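Local coordinates for protein TRAP dicarboxylate transporter-DctP subunit (Desulfovibrio salexigens, PDB 4N6D) that probably binds an organic acid in the periplasm and hands it to a TRAP membrane transporter, as solute-binding proteins of the DctP family do, at residues Asn151-Arg159 and Glu220-Thr228. Numbering follows the deposited sequence.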
loop_
_atom_site.group_PDB
_atom_site.type_symbol
_atom_site.label_atom_id
_atom_site.label_comp_id
_atom_site.label_asym_id
_atom_site.label_seq_id
_atom_site.Cartn_x
_atom_site.Cartn_y
_atom_site.Cartn_z
ATOM N N ASN A 151 -5.572 7.084 -6.800
ATOM C CA ASN A 151 -5.873 8.206 -7.669
ATOM C C ASN A 151 -7.175 7.921 -8.424
ATOM O O ASN A 151 -7.685 6.795 -8.415
ATOM C CB ASN A 151 -4.728 8.397 -8.647
ATOM C CG ASN A 151 -3.474 8.910 -7.973
ATOM O OD1 ASN A 151 -3.471 10.003 -7.411
ATOM N ND2 ASN A 151 -2.389 8.148 -8.050
ATOM N N ILE A 152 -7.713 8.952 -9.070
ATOM C CA ILE A 152 -9.016 8.853 -9.710
ATOM C C ILE A 152 -8.819 8.770 -11.211
ATOM O O ILE A 152 -8.266 9.685 -11.815
ATOM C CB ILE A 152 -9.879 10.069 -9.340
ATOM C CG1 ILE A 152 -10.105 10.080 -7.830
ATOM C CG2 ILE A 152 -11.231 10.029 -10.068
ATOM C CD1 ILE A 152 -10.828 11.302 -7.300
ATOM N N MET A 153 -9.269 7.661 -11.800
ATOM C CA MET A 153 -9.107 7.389 -13.213
ATOM C C MET A 153 -10.499 7.293 -13.828
ATOM O O MET A 153 -11.322 6.472 -13.400
ATOM C CB MET A 153 -8.368 6.076 -13.395
ATOM C CG MET A 153 -6.926 6.112 -12.886
ATOM S SD MET A 153 -6.254 4.459 -12.651
ATOM C CE MET A 153 -6.932 4.092 -11.034
ATOM N N THR A 154 -10.764 8.118 -14.833
ATOM C CA THR A 154 -12.134 8.315 -15.300
ATOM C C THR A 154 -12.293 8.430 -16.816
ATOM O O THR A 154 -11.333 8.693 -17.542
ATOM C CB THR A 154 -12.734 9.609 -14.695
ATOM O OG1 THR A 154 -11.863 10.713 -14.973
ATOM C CG2 THR A 154 -12.939 9.479 -13.189
ATOM N N LYS A 155 -13.522 8.219 -17.276
ATOM C CA LYS A 155 -13.872 8.318 -18.692
ATOM C C LYS A 155 -13.881 9.745 -19.176
ATOM O O LYS A 155 -13.523 10.019 -20.316
ATOM C CB LYS A 155 -15.258 7.708 -18.941
ATOM C CG LYS A 155 -15.349 6.241 -18.600
ATOM C CD LYS A 155 -16.735 5.665 -18.881
ATOM C CE LYS A 155 -17.165 5.900 -20.300
ATOM N NZ LYS A 155 -18.541 5.338 -20.498
ATOM N N VAL A 156 -14.345 10.635 -18.313
ATOM C CA VAL A 156 -14.441 12.058 -18.597
ATOM C C VAL A 156 -13.547 12.795 -17.587
ATOM O O VAL A 156 -13.411 12.375 -16.437
ATOM C CB VAL A 156 -15.913 12.530 -18.486
ATOM C CG1 VAL A 156 -16.029 14.052 -18.478
ATOM C CG2 VAL A 156 -16.744 11.934 -19.599
ATOM N N PRO A 157 -12.905 13.885 -18.012
ATOM C CA PRO A 157 -11.925 14.499 -17.099
ATOM C C PRO A 157 -12.528 15.008 -15.788
ATOM O O PRO A 157 -13.583 15.643 -15.801
ATOM C CB PRO A 157 -11.396 15.706 -17.888
ATOM C CG PRO A 157 -11.854 15.525 -19.284
ATOM C CD PRO A 157 -12.995 14.586 -19.301
ATOM N N VAL A 158 -11.866 14.705 -14.681
ATOM C CA VAL A 158 -12.169 15.331 -13.396
ATOM C C VAL A 158 -11.098 16.395 -13.171
ATOM O O VAL A 158 -9.970 16.076 -12.793
ATOM C CB VAL A 158 -12.204 14.307 -12.254
ATOM C CG1 VAL A 158 -12.346 14.997 -10.930
ATOM C CG2 VAL A 158 -13.356 13.336 -12.474
ATOM N N ARG A 159 -11.444 17.651 -13.426
ATOM C CA ARG A 159 -10.477 18.738 -13.294
ATOM C C ARG A 159 -10.678 19.540 -12.023
ATOM O O ARG A 159 -9.786 20.283 -11.600
ATOM C CB ARG A 159 -10.562 19.649 -14.509
ATOM C CG ARG A 159 -10.401 18.893 -15.812
ATOM C CD ARG A 159 -10.214 19.827 -16.971
ATOM N NE ARG A 159 -10.115 19.058 -18.212
ATOM C CZ ARG A 159 -9.002 18.474 -18.648
ATOM N NH1 ARG A 159 -9.029 17.801 -19.785
ATOM N NH2 ARG A 159 -7.875 18.576 -17.975
ATOM N N GLU A 220 -7.788 1.880 -21.655
ATOM C CA GLU A 220 -8.539 1.858 -22.901
ATOM C C GLU A 220 -9.817 2.660 -22.748
ATOM O O GLU A 220 -10.270 3.306 -23.686
ATOM C CB GLU A 220 -8.870 0.440 -23.367
ATOM C CG GLU A 220 -9.561 0.423 -24.737
ATOM C CD GLU A 220 -9.479 -0.912 -25.425
ATOM O OE1 GLU A 220 -9.212 -1.914 -24.742
ATOM O OE2 GLU A 220 -9.685 -0.954 -26.658
ATOM N N ILE A 221 -10.384 2.602 -21.550
ATOM C CA ILE A 221 -11.659 3.224 -21.258
ATOM C C ILE A 221 -11.506 4.545 -20.504
ATOM O O ILE A 221 -12.198 5.518 -20.809
ATOM C CB ILE A 221 -12.522 2.272 -20.414
ATOM C CG1 ILE A 221 -12.783 0.982 -21.189
ATOM C CG2 ILE A 221 -13.823 2.952 -20.026
ATOM C CD1 ILE A 221 -13.490 -0.070 -20.357
ATOM N N CYS A 222 -10.593 4.581 -19.531
ATOM C CA CYS A 222 -10.420 5.756 -18.681
ATOM C C CYS A 222 -9.141 6.449 -19.062
ATOM O O CYS A 222 -8.072 6.056 -18.618
ATOM C CB CYS A 222 -10.322 5.366 -17.213
ATOM S SG CYS A 222 -11.768 4.473 -16.626
ATOM N N ARG A 223 -9.264 7.501 -19.860
ATOM C CA ARG A 223 -8.102 8.173 -20.408
ATOM C C ARG A 223 -7.776 9.500 -19.754
ATOM O O ARG A 223 -6.978 10.257 -20.292
ATOM C CB ARG A 223 -8.318 8.368 -21.909
ATOM C CG ARG A 223 -8.523 7.024 -22.587
ATOM C CD ARG A 223 -8.476 7.077 -24.076
ATOM N NE ARG A 223 -8.842 5.770 -24.613
ATOM C CZ ARG A 223 -8.784 5.450 -25.899
ATOM N NH1 ARG A 223 -8.347 6.335 -26.785
ATOM N NH2 ARG A 223 -9.156 4.239 -26.294
ATOM N N TYR A 224 -8.423 9.779 -18.618
ATOM C CA TYR A 224 -8.150 10.975 -17.820
ATOM C C TYR A 224 -7.841 10.545 -16.398
ATOM O O TYR A 224 -8.650 9.890 -15.726
ATOM C CB TYR A 224 -9.321 11.958 -17.853
ATOM C CG TYR A 224 -9.619 12.366 -19.258
ATOM C CD1 TYR A 224 -8.939 13.419 -19.851
ATOM C CD2 TYR A 224 -10.549 11.667 -20.024
ATOM C CE1 TYR A 224 -9.180 13.791 -21.153
ATOM C CE2 TYR A 224 -10.795 12.026 -21.335
ATOM C CZ TYR A 224 -10.094 13.087 -21.893
ATOM O OH TYR A 224 -10.319 13.485 -23.186
ATOM N N GLU A 225 -6.635 10.883 -15.963
ATOM C CA GLU A 225 -6.107 10.372 -14.718
ATOM C C GLU A 225 -5.837 11.567 -13.809
ATOM O O GLU A 225 -4.929 12.375 -14.077
ATOM C CB GLU A 225 -4.814 9.600 -14.971
ATOM C CG GLU A 225 -4.701 8.936 -16.351
ATOM C CD GLU A 225 -5.826 7.950 -16.673
ATOM O OE1 GLU A 225 -6.604 7.590 -15.763
ATOM O OE2 GLU A 225 -5.938 7.539 -17.868
ATOM N N THR A 226 -6.614 11.680 -12.739
ATOM C CA THR A 226 -6.453 12.801 -11.808
ATOM C C THR A 226 -5.647 12.374 -10.592
ATOM O O THR A 226 -6.073 11.507 -9.828
ATOM C CB THR A 226 -7.821 13.347 -11.400
ATOM O OG1 THR A 226 -8.495 13.795 -12.588
ATOM C CG2 THR A 226 -7.669 14.517 -10.429
ATOM N N GLU A 227 -4.474 12.970 -10.431
ATOM C CA GLU A 227 -3.546 12.573 -9.382
ATOM C C GLU A 227 -3.879 13.290 -8.079
ATOM O O GLU A 227 -3.459 14.418 -7.811
ATOM C CB GLU A 227 -2.095 12.825 -9.795
ATOM C CG GLU A 227 -1.092 12.038 -8.934
ATOM C CD GLU A 227 0.350 12.156 -9.404
ATOM O OE1 GLU A 227 0.723 13.258 -9.874
ATOM O OE2 GLU A 227 1.098 11.140 -9.316
ATOM N N THR A 228 -4.691 12.627 -7.283
ATOM C CA THR A 228 -5.097 13.129 -5.979
ATOM C C THR A 228 -4.157 12.665 -4.861
ATOM O O THR A 228 -4.160 13.250 -3.770
ATOM C CB THR A 228 -6.495 12.627 -5.628
ATOM O OG1 THR A 228 -6.516 11.195 -5.720
ATOM C CG2 THR A 228 -7.538 13.212 -6.557
HETATM O O HOH W 1 0.396 9.115 -7.521
HETATM O O HOH W 2 -9.900 12.699 -14.661
HETATM O O HOH W 3 -11.633 8.238 -21.472
#
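Ile152 and Thr226 form an antiparallel hydrogen-bonded pair, Ile152 N to Thr226 O 3.1 Å and Thr226 N to Ile152 O 2.8 Å, joining the two central strands of a four-stranded mixed sheet. Thr154 and Tyr224 repeat the pattern less evenly: Thr154 N to Tyr224 O is 2.9 Å, whereas Tyr224 N to Thr154 O is 3.3 Å, consistent with the classic beta bulge in which Arg223 and Tyr224 both face Thr154. On the buried side, Thr226 sits close against Val158. With OG1 anti to its carbonyl carbon (chi1 -60°), the hydroxyl donates to Val158 O at 2.7 Å, in the carbonyl plane on a lone pair. Thr154 OG1 donates to Val156 O at 2.7 Å, and water 2 joins both hydroxyls to Val158 N; together these bonds link the turn to the strands. The outer side is looser: exposed Val156 adds almost nothing, and exposed Arg159 turns to Glu288 in a salt bridge. Between them Pro157 CG sits over one face of the Tyr224 ring, 3.7 Å from its centroid and 13° off the normal, a CH-pi contact. Direct bonds thus secure the strands, while beside the bulge water 3 bridges Lys155 O, Ile221 O and Arg223 N.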